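Local coordinates for protein nigritoxine (Vibrio nigripulchritudo, PDB 5M41) that acts as a bacterial toxin against crustaceans and insects, at residues Y665-Q668 with D669-V673; M705-P709 with D710-L714; L737-Q740 with G741-N744; T723-M726 with G727-T731; L599-S603 with N604-T608. One frame throughout, in Å; residues are numbered along the deposited sequence.

Interaction 1: Y665-Q668 with D669-V673; sequences YTLQ and DFITV
Thr666 and Asp669 meet in a local contact at the N-terminus of helix 667-676, where the short strand 665-666 turns directly into the helix. Thr666 OG1 stands in for a carbonyl of a preceding turn and accepts from Asp669 N at 3.0 Å. A chi1 of 68° puts this oxygen between the backbone N and the carbonyl carbon of its own residue, over the first turn, and the short threonine side chain spans just that gap. The carboxylate of Asp669 answers: its OD2 lies 3.3 Å from Thr666 N, a weak bond in length but nearly straight at 171°. The stronger partner of OD2 is Ser743 OG on helix 739-751, so one carboxylate serves two helices, and its negative charge would probably be favoured at a helix N-terminus. The Tyr665 ring runs antiparallel alongside the Asp669 side chain, with CE1 3.5 Å from Asp669 CB and the ring and carboxylate planes 60° apart. Tyr665 OH arrives at the edge of the Phe670 ring, in its plane, while Tyr665 CE2 packs 4.0 Å from Phe670 CB. A water 2.7 Å from Tyr665 OH also donates a weak bond to Asp669 O. On another side of the helix, Leu667 CG packs 3.9 Å from Ile671 CD1. One residue further on, Thr672 OG1 donates to Gln668 O at 2.9 Å from above the carbonyl plane, adding to the helical bond from Thr672 N. The reciprocal Thr666-Asp669 pair is a capping box, and Tyr665 with Phe670, on either side of it in sequence, makes the accompanying hydrophobic staple.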
loop_
_atom_site.group_PDB
_atom_site.type_symbol
_atom_site.label_atom_id
_atom_site.label_comp_id
_atom_site.label_asym_id
_atom_site.label_seq_id
_atom_site.Cartn_x
_atom_site.Cartn_y
_atom_site.Cartn_z
ATOM N N TYR A 665 35.091 13.357 22.717
ATOM C CA TYR A 665 34.005 12.991 21.799
ATOM C C TYR A 665 33.545 11.572 22.081
ATOM O O TYR A 665 34.365 10.656 22.179
ATOM C CB TYR A 665 34.477 13.087 20.347
ATOM C CG TYR A 665 33.400 12.853 19.317
ATOM C CD1 TYR A 665 32.521 13.887 18.967
ATOM C CD2 TYR A 665 33.287 11.625 18.640
ATOM C CE1 TYR A 665 31.538 13.704 18.012
ATOM C CE2 TYR A 665 32.298 11.431 17.666
ATOM C CZ TYR A 665 31.427 12.486 17.368
ATOM O OH TYR A 665 30.441 12.368 16.420
ATOM N N THR A 666 32.238 11.388 22.221
ATOM C CA THR A 666 31.716 10.092 22.655
ATOM C C THR A 666 30.971 9.401 21.524
ATOM O O THR A 666 30.520 10.061 20.581
ATOM C CB THR A 666 30.736 10.248 23.829
ATOM O OG1 THR A 666 29.559 10.911 23.352
ATOM C CG2 THR A 666 31.375 11.067 24.982
ATOM N N LEU A 667 30.829 8.077 21.634
ATOM C CA LEU A 667 29.974 7.307 20.734
ATOM C C LEU A 667 28.551 7.862 20.749
ATOM O O LEU A 667 27.886 7.878 19.718
ATOM C CB LEU A 667 29.955 5.818 21.120
ATOM C CG LEU A 667 29.117 4.905 20.212
ATOM C CD1 LEU A 667 29.676 4.822 18.792
ATOM C CD2 LEU A 667 29.019 3.505 20.794
ATOM N N GLN A 668 28.083 8.293 21.917
ATOM C CA GLN A 668 26.776 8.953 22.007
ATOM C C GLN A 668 26.657 10.196 21.099
ATOM O O GLN A 668 25.646 10.361 20.409
ATOM C CB GLN A 668 26.452 9.332 23.450
ATOM C CG GLN A 668 24.961 9.536 23.658
ATOM C CD GLN A 668 24.622 10.088 25.023
ATOM O OE1 GLN A 668 23.780 9.523 25.726
ATOM N NE2 GLN A 668 25.264 11.198 25.410
ATOM N N ASP A 669 27.675 11.061 21.086
ATOM C CA ASP A 669 27.644 12.213 20.170
ATOM C C ASP A 669 27.464 11.727 18.732
ATOM O O ASP A 669 26.672 12.293 17.977
ATOM C CB ASP A 669 28.932 13.026 20.234
ATOM C CG ASP A 669 29.139 13.743 21.562
ATOM O OD1 ASP A 669 28.171 13.972 22.328
ATOM O OD2 ASP A 669 30.316 14.065 21.824
ATOM N N PHE A 670 28.208 10.679 18.368
ATOM C CA PHE A 670 28.176 10.093 17.028
ATOM C C PHE A 670 26.787 9.576 16.699
ATOM O O PHE A 670 26.198 9.915 15.659
ATOM C CB PHE A 670 29.221 8.961 16.897
ATOM C CG PHE A 670 29.250 8.318 15.540
ATOM C CD1 PHE A 670 29.843 8.968 14.463
ATOM C CD2 PHE A 670 28.715 7.048 15.342
ATOM C CE1 PHE A 670 29.882 8.380 13.207
ATOM C CE2 PHE A 670 28.751 6.447 14.088
ATOM C CZ PHE A 670 29.330 7.119 13.018
ATOM N N ILE A 671 26.245 8.801 17.626
ATOM C CA ILE A 671 24.938 8.181 17.444
ATOM C C ILE A 671 23.844 9.238 17.317
ATOM O O ILE A 671 22.984 9.153 16.429
ATOM C CB ILE A 671 24.647 7.160 18.575
ATOM C CG1 ILE A 671 25.523 5.903 18.391
ATOM C CG2 ILE A 671 23.162 6.804 18.643
ATOM C CD1 ILE A 671 25.337 4.845 19.478
ATOM N N THR A 672 23.890 10.252 18.180
ATOM C CA THR A 672 22.885 11.334 18.139
ATOM C C THR A 672 22.830 11.979 16.747
ATOM O O THR A 672 21.768 12.152 16.185
ATOM C CB THR A 672 23.171 12.400 19.209
ATOM O OG1 THR A 672 23.144 11.779 20.503
ATOM C CG2 THR A 672 22.127 13.544 19.160
ATOM N N VAL A 673 23.981 12.298 16.171
ATOM C CA VAL A 673 23.991 12.912 14.846
ATOM C C VAL A 673 23.513 11.909 13.782
ATOM O O VAL A 673 22.649 12.225 12.953
ATOM C CB VAL A 673 25.359 13.567 14.531
ATOM C CG1 VAL A 673 25.460 13.980 13.071
ATOM C CG2 VAL A 673 25.539 14.811 15.404
HETATM O O HOH W 1 28.382 14.072 16.603
#

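Interaction 2: M705-P709 with D710-L714; sequences MGASP and DTLFL
Ser708, Asp710 and Thr711 have nearly the same first torsion, 70°, 58° and 60°, and in each the outer group therefore sits between the backbone N and the carbonyl carbon. That setting folds three short polar side chains toward one another. Ser708 OG donates to Asp710 OD1 at 2.6 Å, meeting the carboxylate oxygen nearly end-on to its C-O bond. Thr711 OG1 approaches the same serine from another direction, 2.9 Å from Ser708 OG and 3.1 Å from Ser708 O; its single proton could go to either. The backbone closes the turn: Thr711 N donates to Ser708 O at 3.0 Å, and the helix-like angles of Pro709 and Asp710 make this a type I beta turn. Proline suits the second position, since its ring already restricts phi to the value the turn needs.

The turn follows the end of helix 688-704, where Gly706, with positive phi, is the C-prime residue of a Schellman motif. Beyond it the chain doubles back, and Leu712 returns to cover the apolar residues of the exit. Its CD2 lies 3.7 Å from Met705 CE, and its CG lies 3.8 Å from Ala707 CB, a methyl small enough to let the isobutyl group settle against it. Leu599 of strand 594-601 and Phe651 of strand 649-652 also touch Leu712, which faces the core as the chain enters strand 713-715. Two kinds of chemistry therefore share the loop: an apolar part ties it to the sheet, while a network of hydroxyls and a carboxylate, centred on Ser708, fixes the turn on the more exposed side.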
loop_
_atom_site.group_PDB
_atom_site.type_symbol
_atom_site.label_atom_id
_atom_site.label_comp_id
_atom_site.label_asym_id
_atom_site.label_seq_id
_atom_site.Cartn_x
_atom_site.Cartn_y
_atom_site.Cartn_z
ATOM N N MET A 705 30.057 -5.053 25.175
ATOM C CA MET A 705 31.457 -4.928 25.615
ATOM C C MET A 705 31.557 -4.378 27.048
ATOM O O MET A 705 32.658 -4.067 27.535
ATOM C CB MET A 705 32.244 -4.022 24.652
ATOM C CG MET A 705 31.805 -2.559 24.667
ATOM S SD MET A 705 32.767 -1.508 23.549
ATOM C CE MET A 705 34.344 -1.389 24.397
ATOM N N GLY A 706 30.408 -4.240 27.710
ATOM C CA GLY A 706 30.360 -3.798 29.108
ATOM C C GLY A 706 30.423 -2.288 29.235
ATOM O O GLY A 706 30.765 -1.765 30.285
ATOM N N ALA A 707 30.122 -1.567 28.155
ATOM C CA ALA A 707 30.203 -0.106 28.221
ATOM C C ALA A 707 28.854 0.544 27.888
ATOM O O ALA A 707 27.798 -0.082 28.031
ATOM C CB ALA A 707 31.328 0.409 27.314
ATOM N N SER A 708 28.898 1.802 27.465
ATOM C CA SER A 708 27.710 2.505 27.027
ATOM C C SER A 708 28.172 3.603 26.106
ATOM O O SER A 708 29.328 4.034 26.184
ATOM C CB SER A 708 26.940 3.105 28.206
ATOM O OG SER A 708 27.675 4.177 28.773
ATOM N N PRO A 709 27.261 4.088 25.243
ATOM C CA PRO A 709 27.657 5.122 24.292
ATOM C C PRO A 709 28.269 6.380 24.940
ATOM O O PRO A 709 29.220 6.952 24.390
ATOM C CB PRO A 709 26.351 5.416 23.539
ATOM C CG PRO A 709 25.593 4.114 23.615
ATOM C CD PRO A 709 25.880 3.617 25.009
ATOM N N ASP A 710 27.758 6.806 26.093
ATOM C CA ASP A 710 28.325 8.006 26.740
ATOM C C ASP A 710 29.619 7.762 27.548
ATOM O O ASP A 710 30.225 8.715 28.016
ATOM C CB ASP A 710 27.283 8.725 27.614
ATOM C CG ASP A 710 26.705 7.825 28.701
ATOM O OD1 ASP A 710 27.197 6.693 28.895
ATOM O OD2 ASP A 710 25.744 8.249 29.368
ATOM N N THR A 711 30.030 6.502 27.712
ATOM C CA THR A 711 31.295 6.192 28.413
ATOM C C THR A 711 32.398 5.744 27.430
ATOM O O THR A 711 33.525 5.443 27.828
ATOM C CB THR A 711 31.114 5.157 29.559
ATOM O OG1 THR A 711 30.598 3.921 29.051
ATOM C CG2 THR A 711 30.157 5.684 30.667
ATOM N N LEU A 712 32.052 5.707 26.147
ATOM C CA LEU A 712 32.983 5.358 25.087
ATOM C C LEU A 712 33.516 6.587 24.370
ATOM O O LEU A 712 32.767 7.274 23.662
ATOM C CB LEU A 712 32.321 4.397 24.092
ATOM C CG LEU A 712 32.123 2.954 24.606
ATOM C CD1 LEU A 712 31.144 2.199 23.722
ATOM C CD2 LEU A 712 33.457 2.224 24.668
ATOM N N PHE A 713 34.810 6.850 24.527
ATOM C CA PHE A 713 35.425 8.022 23.881
ATOM C C PHE A 713 36.239 7.677 22.616
ATOM O O PHE A 713 36.908 6.660 22.564
ATOM C CB PHE A 713 36.298 8.806 24.872
ATOM C CG PHE A 713 35.566 9.268 26.102
ATOM C CD1 PHE A 713 34.866 10.477 26.109
ATOM C CD2 PHE A 713 35.593 8.505 27.272
ATOM C CE1 PHE A 713 34.190 10.907 27.246
ATOM C CE2 PHE A 713 34.926 8.933 28.418
ATOM C CZ PHE A 713 34.215 10.131 28.402
ATOM N N LEU A 714 36.187 8.547 21.607
ATOM C CA LEU A 714 36.969 8.354 20.390
ATOM C C LEU A 714 38.465 8.510 20.716
ATOM O O LEU A 714 38.827 9.457 21.410
ATOM C CB LEU A 714 36.534 9.386 19.338
ATOM C CG LEU A 714 37.235 9.407 17.969
ATOM C CD1 LEU A 714 36.679 8.315 17.068
ATOM C CD2 LEU A 714 37.018 10.754 17.293
#

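Interaction 3: L737-Q740 with G741-N744; sequences LNLQ and GLSN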
loop_
_atom_site.group_PDB
_atom_site.type_symbol
_atom_site.label_atom_id
_atom_site.label_comp_id
_atom_site.label_asym_id
_atom_site.label_seq_id
_atom_site.Cartn_x
_atom_site.Cartn_y
_atom_site.Cartn_z
ATOM N N LEU A 737 34.912 19.756 9.164
ATOM C CA LEU A 737 34.336 19.608 10.502
ATOM C C LEU A 737 35.410 19.240 11.513
ATOM O O LEU A 737 36.410 18.626 11.159
ATOM C CB LEU A 737 33.233 18.549 10.506
ATOM C CG LEU A 737 31.987 18.750 9.632
ATOM C CD1 LEU A 737 31.076 17.530 9.754
ATOM C CD2 LEU A 737 31.248 20.021 10.041
ATOM N N ASN A 738 35.205 19.619 12.769
ATOM C CA ASN A 738 36.073 19.167 13.850
ATOM C C ASN A 738 35.211 18.538 14.934
ATOM O O ASN A 738 33.964 18.653 14.893
ATOM C CB ASN A 738 37.011 20.286 14.388
ATOM C CG ASN A 738 36.264 21.448 15.041
ATOM O OD1 ASN A 738 35.129 21.312 15.511
ATOM N ND2 ASN A 738 36.930 22.615 15.094
ATOM N N LEU A 739 35.864 17.880 15.888
ATOM C CA LEU A 739 35.173 17.094 16.903
ATOM C C LEU A 739 34.283 17.942 17.797
ATOM O O LEU A 739 33.182 17.523 18.159
ATOM C CB LEU A 739 36.177 16.302 17.757
ATOM C CG LEU A 739 36.892 15.110 17.110
ATOM C CD1 LEU A 739 37.861 14.523 18.133
ATOM C CD2 LEU A 739 35.937 14.032 16.603
ATOM N N GLN A 740 34.752 19.137 18.147
ATOM C CA GLN A 740 33.968 20.015 18.979
ATOM C C GLN A 740 32.690 20.415 18.228
ATOM O O GLN A 740 31.601 20.394 18.788
ATOM C CB GLN A 740 34.788 21.259 19.394
ATOM C CG GLN A 740 34.319 21.902 20.702
ATOM C CD GLN A 740 34.282 20.916 21.875
ATOM O OE1 GLN A 740 35.321 20.515 22.405
ATOM N NE2 GLN A 740 33.076 20.511 22.272
ATOM N N GLY A 741 32.830 20.783 16.955
ATOM C CA GLY A 741 31.661 21.102 16.122
ATOM C C GLY A 741 30.711 19.906 16.091
ATOM O O GLY A 741 29.508 20.068 16.210
ATOM N N LEU A 742 31.261 18.700 15.962
ATOM C CA LEU A 742 30.439 17.488 15.973
ATOM C C LEU A 742 29.754 17.276 17.326
ATOM O O LEU A 742 28.576 16.914 17.363
ATOM C CB LEU A 742 31.263 16.260 15.575
ATOM C CG LEU A 742 31.625 16.241 14.089
ATOM C CD1 LEU A 742 32.586 15.087 13.833
ATOM C CD2 LEU A 742 30.390 16.130 13.200
ATOM N N SER A 743 30.471 17.519 18.425
ATOM C CA SER A 743 29.873 17.415 19.780
ATOM C C SER A 743 28.795 18.460 20.023
ATOM O O SER A 743 27.731 18.161 20.581
ATOM C CB SER A 743 30.943 17.543 20.862
ATOM O OG SER A 743 31.612 16.301 20.997
ATOM N N ASN A 744 29.077 19.689 19.602
ATOM C CA ASN A 744 28.070 20.749 19.696
ATOM C C ASN A 744 26.830 20.457 18.856
ATOM O O ASN A 744 25.721 20.699 19.317
ATOM C CB ASN A 744 28.673 22.125 19.396
ATOM C CG ASN A 744 29.816 22.461 20.340
ATOM O OD1 ASN A 744 29.894 21.929 21.450
ATOM N ND2 ASN A 744 30.725 23.312 19.895
#
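The side-chain amides of Gln740 and Asn744, one helical turn apart, cross with their planes 32° apart, and Gln740 NE2 stands 3.6 Å from Asn744 OD1. Gln740 O lies over one face of the Asn744 amide, 3.1 Å from its CG. The amide is thus laid across the carbonyl rather than pointing an N-H at it, and that oxygen is taken by Asn744 N in the ordinary helical bond. Gln740 gets its amide there by a bend at chi2 of 55°, which curls the long chain back over the helix surface. The third amide, that of Asn738, works through its oxygen: OD1 accepts from Gly741 N at 2.8 Å, with the donor almost in line with the C=O.

This is the N-cap of helix 739-751, and asparagine suits it because a short side chain ending in a carbonyl can replace the missing backbone acceptor. Leu742 N in turn bonds to Asn738 O at 2.9 Å. Around the cap, Leu737 CD1 packs 3.8 Å from Leu742 CD2, the two side chains crossing at about a right angle; one residue before the cap and the fourth after it, they form a hydrophobic staple. Both leucines also touch Leu730 of helix 719-731, and Leu742 continues inward to Met726. Ser743, on the side facing strand 665-666, packs against Tyr665, its hydroxyl being taken up by Asp669.

Interaction 4: T723-M726 with G727-T731; sequences TQLM and GQVLT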
loop_
_atom_site.group_PDB
_atom_site.type_symbol
_atom_site.label_atom_id
_atom_site.label_comp_id
_atom_site.label_asym_id
_atom_site.label_seq_id
_atom_site.Cartn_x
_atom_site.Cartn_y
_atom_site.Cartn_z
ATOM N N THR A 723 36.512 12.951 11.532
ATOM C CA THR A 723 36.141 14.237 10.920
ATOM C C THR A 723 36.026 14.106 9.403
ATOM O O THR A 723 35.162 14.747 8.778
ATOM C CB THR A 723 37.155 15.371 11.242
ATOM O OG1 THR A 723 38.455 14.985 10.795
ATOM C CG2 THR A 723 37.204 15.693 12.745
ATOM N N GLN A 724 36.901 13.293 8.801
ATOM C CA GLN A 724 36.838 13.043 7.347
ATOM C C GLN A 724 35.522 12.348 6.998
ATOM O O GLN A 724 34.781 12.778 6.108
ATOM C CB GLN A 724 38.036 12.198 6.866
ATOM C CG GLN A 724 38.113 12.070 5.345
ATOM C CD GLN A 724 39.035 10.942 4.865
ATOM O OE1 GLN A 724 39.728 10.301 5.660
ATOM N NE2 GLN A 724 39.023 10.682 3.555
ATOM N N LEU A 725 35.229 11.282 7.732
ATOM C CA LEU A 725 34.002 10.500 7.539
ATOM C C LEU A 725 32.742 11.354 7.634
ATOM O O LEU A 725 31.902 11.335 6.730
ATOM C CB LEU A 725 33.912 9.371 8.571
ATOM C CG LEU A 725 32.602 8.565 8.613
ATOM C CD1 LEU A 725 32.414 7.762 7.329
ATOM C CD2 LEU A 725 32.651 7.610 9.792
ATOM N N MET A 726 32.609 12.080 8.739
ATOM C CA MET A 726 31.422 12.909 8.980
ATOM C C MET A 726 31.325 14.066 7.994
ATOM O O MET A 726 30.242 14.388 7.536
ATOM C CB MET A 726 31.363 13.415 10.424
ATOM C CG MET A 726 31.251 12.321 11.471
ATOM S SD MET A 726 29.784 11.286 11.248
ATOM C CE MET A 726 28.673 11.992 12.443
ATOM N N GLY A 727 32.452 14.688 7.683
ATOM C CA GLY A 727 32.507 15.750 6.687
ATOM C C GLY A 727 31.869 15.295 5.396
ATOM O O GLY A 727 31.044 16.022 4.809
ATOM N N GLN A 728 32.218 14.075 4.973
ATOM C CA GLN A 728 31.705 13.515 3.739
ATOM C C GLN A 728 30.229 13.135 3.881
ATOM O O GLN A 728 29.383 13.523 3.049
ATOM C CB GLN A 728 32.540 12.305 3.257
ATOM C CG GLN A 728 31.985 11.644 1.982
ATOM C CD GLN A 728 31.866 12.616 0.803
ATOM O OE1 GLN A 728 32.636 13.549 0.697
ATOM N NE2 GLN A 728 30.888 12.402 -0.064
ATOM N N VAL A 729 29.931 12.385 4.941
ATOM C CA VAL A 729 28.600 11.849 5.154
ATOM C C VAL A 729 27.606 13.009 5.338
ATOM O O VAL A 729 26.522 13.031 4.745
ATOM C CB VAL A 729 28.619 10.861 6.355
ATOM C CG1 VAL A 729 27.295 10.798 7.059
ATOM C CG2 VAL A 729 29.063 9.467 5.902
ATOM N N LEU A 730 27.987 13.988 6.136
ATOM C CA LEU A 730 27.059 15.044 6.477
ATOM C C LEU A 730 27.022 16.197 5.490
ATOM O O LEU A 730 25.982 16.845 5.370
ATOM C CB LEU A 730 27.317 15.574 7.885
ATOM C CG LEU A 730 27.277 14.529 9.006
ATOM C CD1 LEU A 730 27.746 15.125 10.316
ATOM C CD2 LEU A 730 25.884 13.916 9.159
ATOM N N THR A 731 28.133 16.467 4.801
ATOM C CA THR A 731 28.216 17.672 3.956
ATOM C C THR A 731 28.771 17.434 2.551
ATOM O O THR A 731 29.078 18.391 1.839
ATOM C CB THR A 731 29.022 18.814 4.632
ATOM O OG1 THR A 731 30.432 18.560 4.523
ATOM C CG2 THR A 731 28.642 18.997 6.128
#
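Met726 and Leu730 run alongside each other, one turn apart in helix 719-731, with their ends turned in the same direction and Met726 CE 3.9 Å from Leu730 CD1. The methionine chain bends at chi2 (-59°) and again at chi3, which turns its methyl along the helix toward the leucine; an unbranched, flexible side chain suits such a route. Leu725 and Val729 repeat the arrangement on a neighbouring side, Leu725 CD1 lying 4.0 Å from Val729 CG2. Beneath them run the helical bonds, including Leu730 N to Met726 O at 2.7 Å.

Next to Met726 in sequence, Gly727 is buried and has no side chain, and Leu737 comes close to its backbone. Its carbonyl is gripped twice by Thr731, by the backbone N and by OG1 at 2.6 Å; the same hydroxyl also meets Gln735 N, further along the chain. Further out, Phe670 and Val673 cover Met726, while Leu607 packs on Leu725 and Val729. Two apolar sides thus face different neighbouring helices. Apolar contacts hold the helix in the core, and polar bonds add to them: Thr731 OG1 to Gly727 O within the helix, and Gln724 NE2 to Asp644 O outside it.

Interaction 5: L599-S603 with N604-T608; sequences LTLES and NAFLT
Glu602 and Phe606 carry the tight part of this contact, where strand 594-601 passes into helix 603-614. Phe606 N donates to Glu602 O at 2.9 Å and nearly straight, at 167°, and Leu607 N follows with 2.7 Å to Ser603 O. Thr608 adds a second grip to Asn604 O: its N at 2.8 Å and its OG1 at 2.9 Å come from opposite faces of the carbonyl plane, and the small beta-branched side chain places the hydroxyl within reach of the preceding turn.

The side-chain contacts are looser. Leu601 CD1 stands 4.3 Å from Phe606 CG, approaching the ring obliquely, and Glu602 CB lies 4.1 Å from the Ala605 methyl. Glu602 is the N-cap and the centre of an inverse gamma turn, Leu601 the residue before it and Phe606 the fourth after, so the leucine and phenylalanine form a hydrophobic staple. Toward the more exposed side Glu602, its chain extended beyond CG, sends its carboxylate to a salt bridge with Lys632.

The remaining polar groups are buried and held by the surrounding loop: Ser603 OG bonds to Asp647 O, and Asn604 ND2 to the carbonyls of Ile645 and Lys637. Serine and asparagine suit these sites because each brings a short hydrogen-bond donor to main-chain oxygens. Directional bonds, then, do most of the work of fixing the strand-to-helix turn, with the leucine-phenylalanine staple adding a loose apolar contact.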
loop_
_atom_site.group_PDB
_atom_site.type_symbol
_atom_site.label_atom_id
_atom_site.label_comp_id
_atom_site.label_asym_id
_atom_site.label_seq_id
_atom_site.Cartn_x
_atom_site.Cartn_y
_atom_site.Cartn_z
ATOM N N LEU A 599 35.635 -0.472 21.083
ATOM C CA LEU A 599 34.600 -0.557 20.043
ATOM C C LEU A 599 35.185 -0.035 18.739
ATOM O O LEU A 599 35.907 0.977 18.729
ATOM C CB LEU A 599 33.349 0.259 20.423
ATOM C CG LEU A 599 32.133 0.120 19.480
ATOM C CD1 LEU A 599 30.837 0.122 20.272
ATOM C CD2 LEU A 599 32.121 1.189 18.378
ATOM N N THR A 600 34.879 -0.719 17.649
ATOM C CA THR A 600 35.382 -0.331 16.345
ATOM C C THR A 600 34.243 -0.008 15.409
ATOM O O THR A 600 33.296 -0.777 15.296
ATOM C CB THR A 600 36.236 -1.440 15.713
ATOM O OG1 THR A 600 37.449 -1.536 16.456
ATOM C CG2 THR A 600 36.588 -1.109 14.252
ATOM N N LEU A 601 34.358 1.146 14.767
ATOM C CA LEU A 601 33.471 1.550 13.702
ATOM C C LEU A 601 34.143 1.200 12.381
ATOM O O LEU A 601 35.291 1.587 12.140
ATOM C CB LEU A 601 33.220 3.070 13.774
ATOM C CG LEU A 601 32.471 3.660 12.570
ATOM C CD1 LEU A 601 31.033 3.128 12.480
ATOM C CD2 LEU A 601 32.514 5.186 12.610
ATOM N N GLU A 602 33.408 0.488 11.534
ATOM C CA GLU A 602 33.887 0.055 10.236
ATOM C C GLU A 602 33.743 1.184 9.190
ATOM O O GLU A 602 32.747 1.262 8.461
ATOM C CB GLU A 602 33.135 -1.211 9.830
ATOM C CG GLU A 602 33.415 -2.402 10.739
ATOM C CD GLU A 602 32.234 -3.366 10.846
ATOM O OE1 GLU A 602 31.450 -3.479 9.884
ATOM O OE2 GLU A 602 32.083 -4.022 11.897
ATOM N N SER A 603 34.768 2.026 9.126
ATOM C CA SER A 603 34.707 3.318 8.444
ATOM C C SER A 603 34.189 3.247 7.022
ATOM O O SER A 603 33.182 3.873 6.703
ATOM C CB SER A 603 36.088 3.965 8.452
ATOM O OG SER A 603 36.501 4.180 9.783
ATOM N N ASN A 604 34.869 2.476 6.180
ATOM C CA ASN A 604 34.556 2.451 4.760
ATOM C C ASN A 604 33.267 1.703 4.467
ATOM O O ASN A 604 32.539 2.071 3.532
ATOM C CB ASN A 604 35.736 1.913 3.926
ATOM C CG ASN A 604 36.900 2.903 3.851
ATOM O OD1 ASN A 604 36.704 4.109 3.717
ATOM N ND2 ASN A 604 38.116 2.390 3.937
ATOM N N ALA A 605 32.964 0.686 5.277
ATOM C CA ALA A 605 31.723 -0.066 5.068
ATOM C C ALA A 605 30.576 0.905 5.345
ATOM O O ALA A 605 29.645 1.002 4.544
ATOM C CB ALA A 605 31.635 -1.290 5.975
ATOM N N PHE A 606 30.691 1.623 6.470
ATOM C CA PHE A 606 29.693 2.600 6.892
ATOM C C PHE A 606 29.604 3.715 5.851
ATOM O O PHE A 606 28.517 4.044 5.385
ATOM C CB PHE A 606 30.034 3.172 8.287
ATOM C CG PHE A 606 28.998 4.152 8.825
ATOM C CD1 PHE A 606 27.768 3.698 9.343
ATOM C CD2 PHE A 606 29.245 5.527 8.817
ATOM C CE1 PHE A 606 26.821 4.592 9.842
ATOM C CE2 PHE A 606 28.299 6.421 9.319
ATOM C CZ PHE A 606 27.091 5.961 9.834
ATOM N N LEU A 607 30.762 4.255 5.463
ATOM C CA LEU A 607 30.822 5.333 4.463
ATOM C C LEU A 607 30.105 4.924 3.171
ATOM O O LEU A 607 29.265 5.680 2.657
ATOM C CB LEU A 607 32.278 5.771 4.159
ATOM C CG LEU A 607 32.494 6.804 3.042
ATOM C CD1 LEU A 607 31.707 8.095 3.305
ATOM C CD2 LEU A 607 33.979 7.097 2.793
ATOM N N THR A 608 30.429 3.736 2.667
ATOM C CA THR A 608 29.878 3.256 1.401
ATOM C C THR A 608 28.384 3.085 1.537
ATOM O O THR A 608 27.621 3.557 0.685
ATOM C CB THR A 608 30.527 1.935 0.932
ATOM O OG1 THR A 608 31.921 2.165 0.684
ATOM C CG2 THR A 608 29.888 1.448 -0.373
#

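The five contacts gather in the C-terminal part of the chain, where helices pack against one another and a sheet. Interaction 1 touches all the others: Leu667 N lies 2.9 Å from Leu712 O of interaction 2, Tyr665 CE1 3.5 Å from Leu742 CB of interaction 3, Phe670 CE1 3.5 Å from Met726 SD of interaction 4, and Phe670 CZ 3.7 Å from Leu601 CD2 of interaction 5. Interactions 4 and 5, with centres 12 Å apart, meet through Leu725 and Leu607, whereas interactions 3 and 5 stay about 10 Å apart at their nearest atoms. None contributes to the magnesium site of Val189, Glu192 and Asp195.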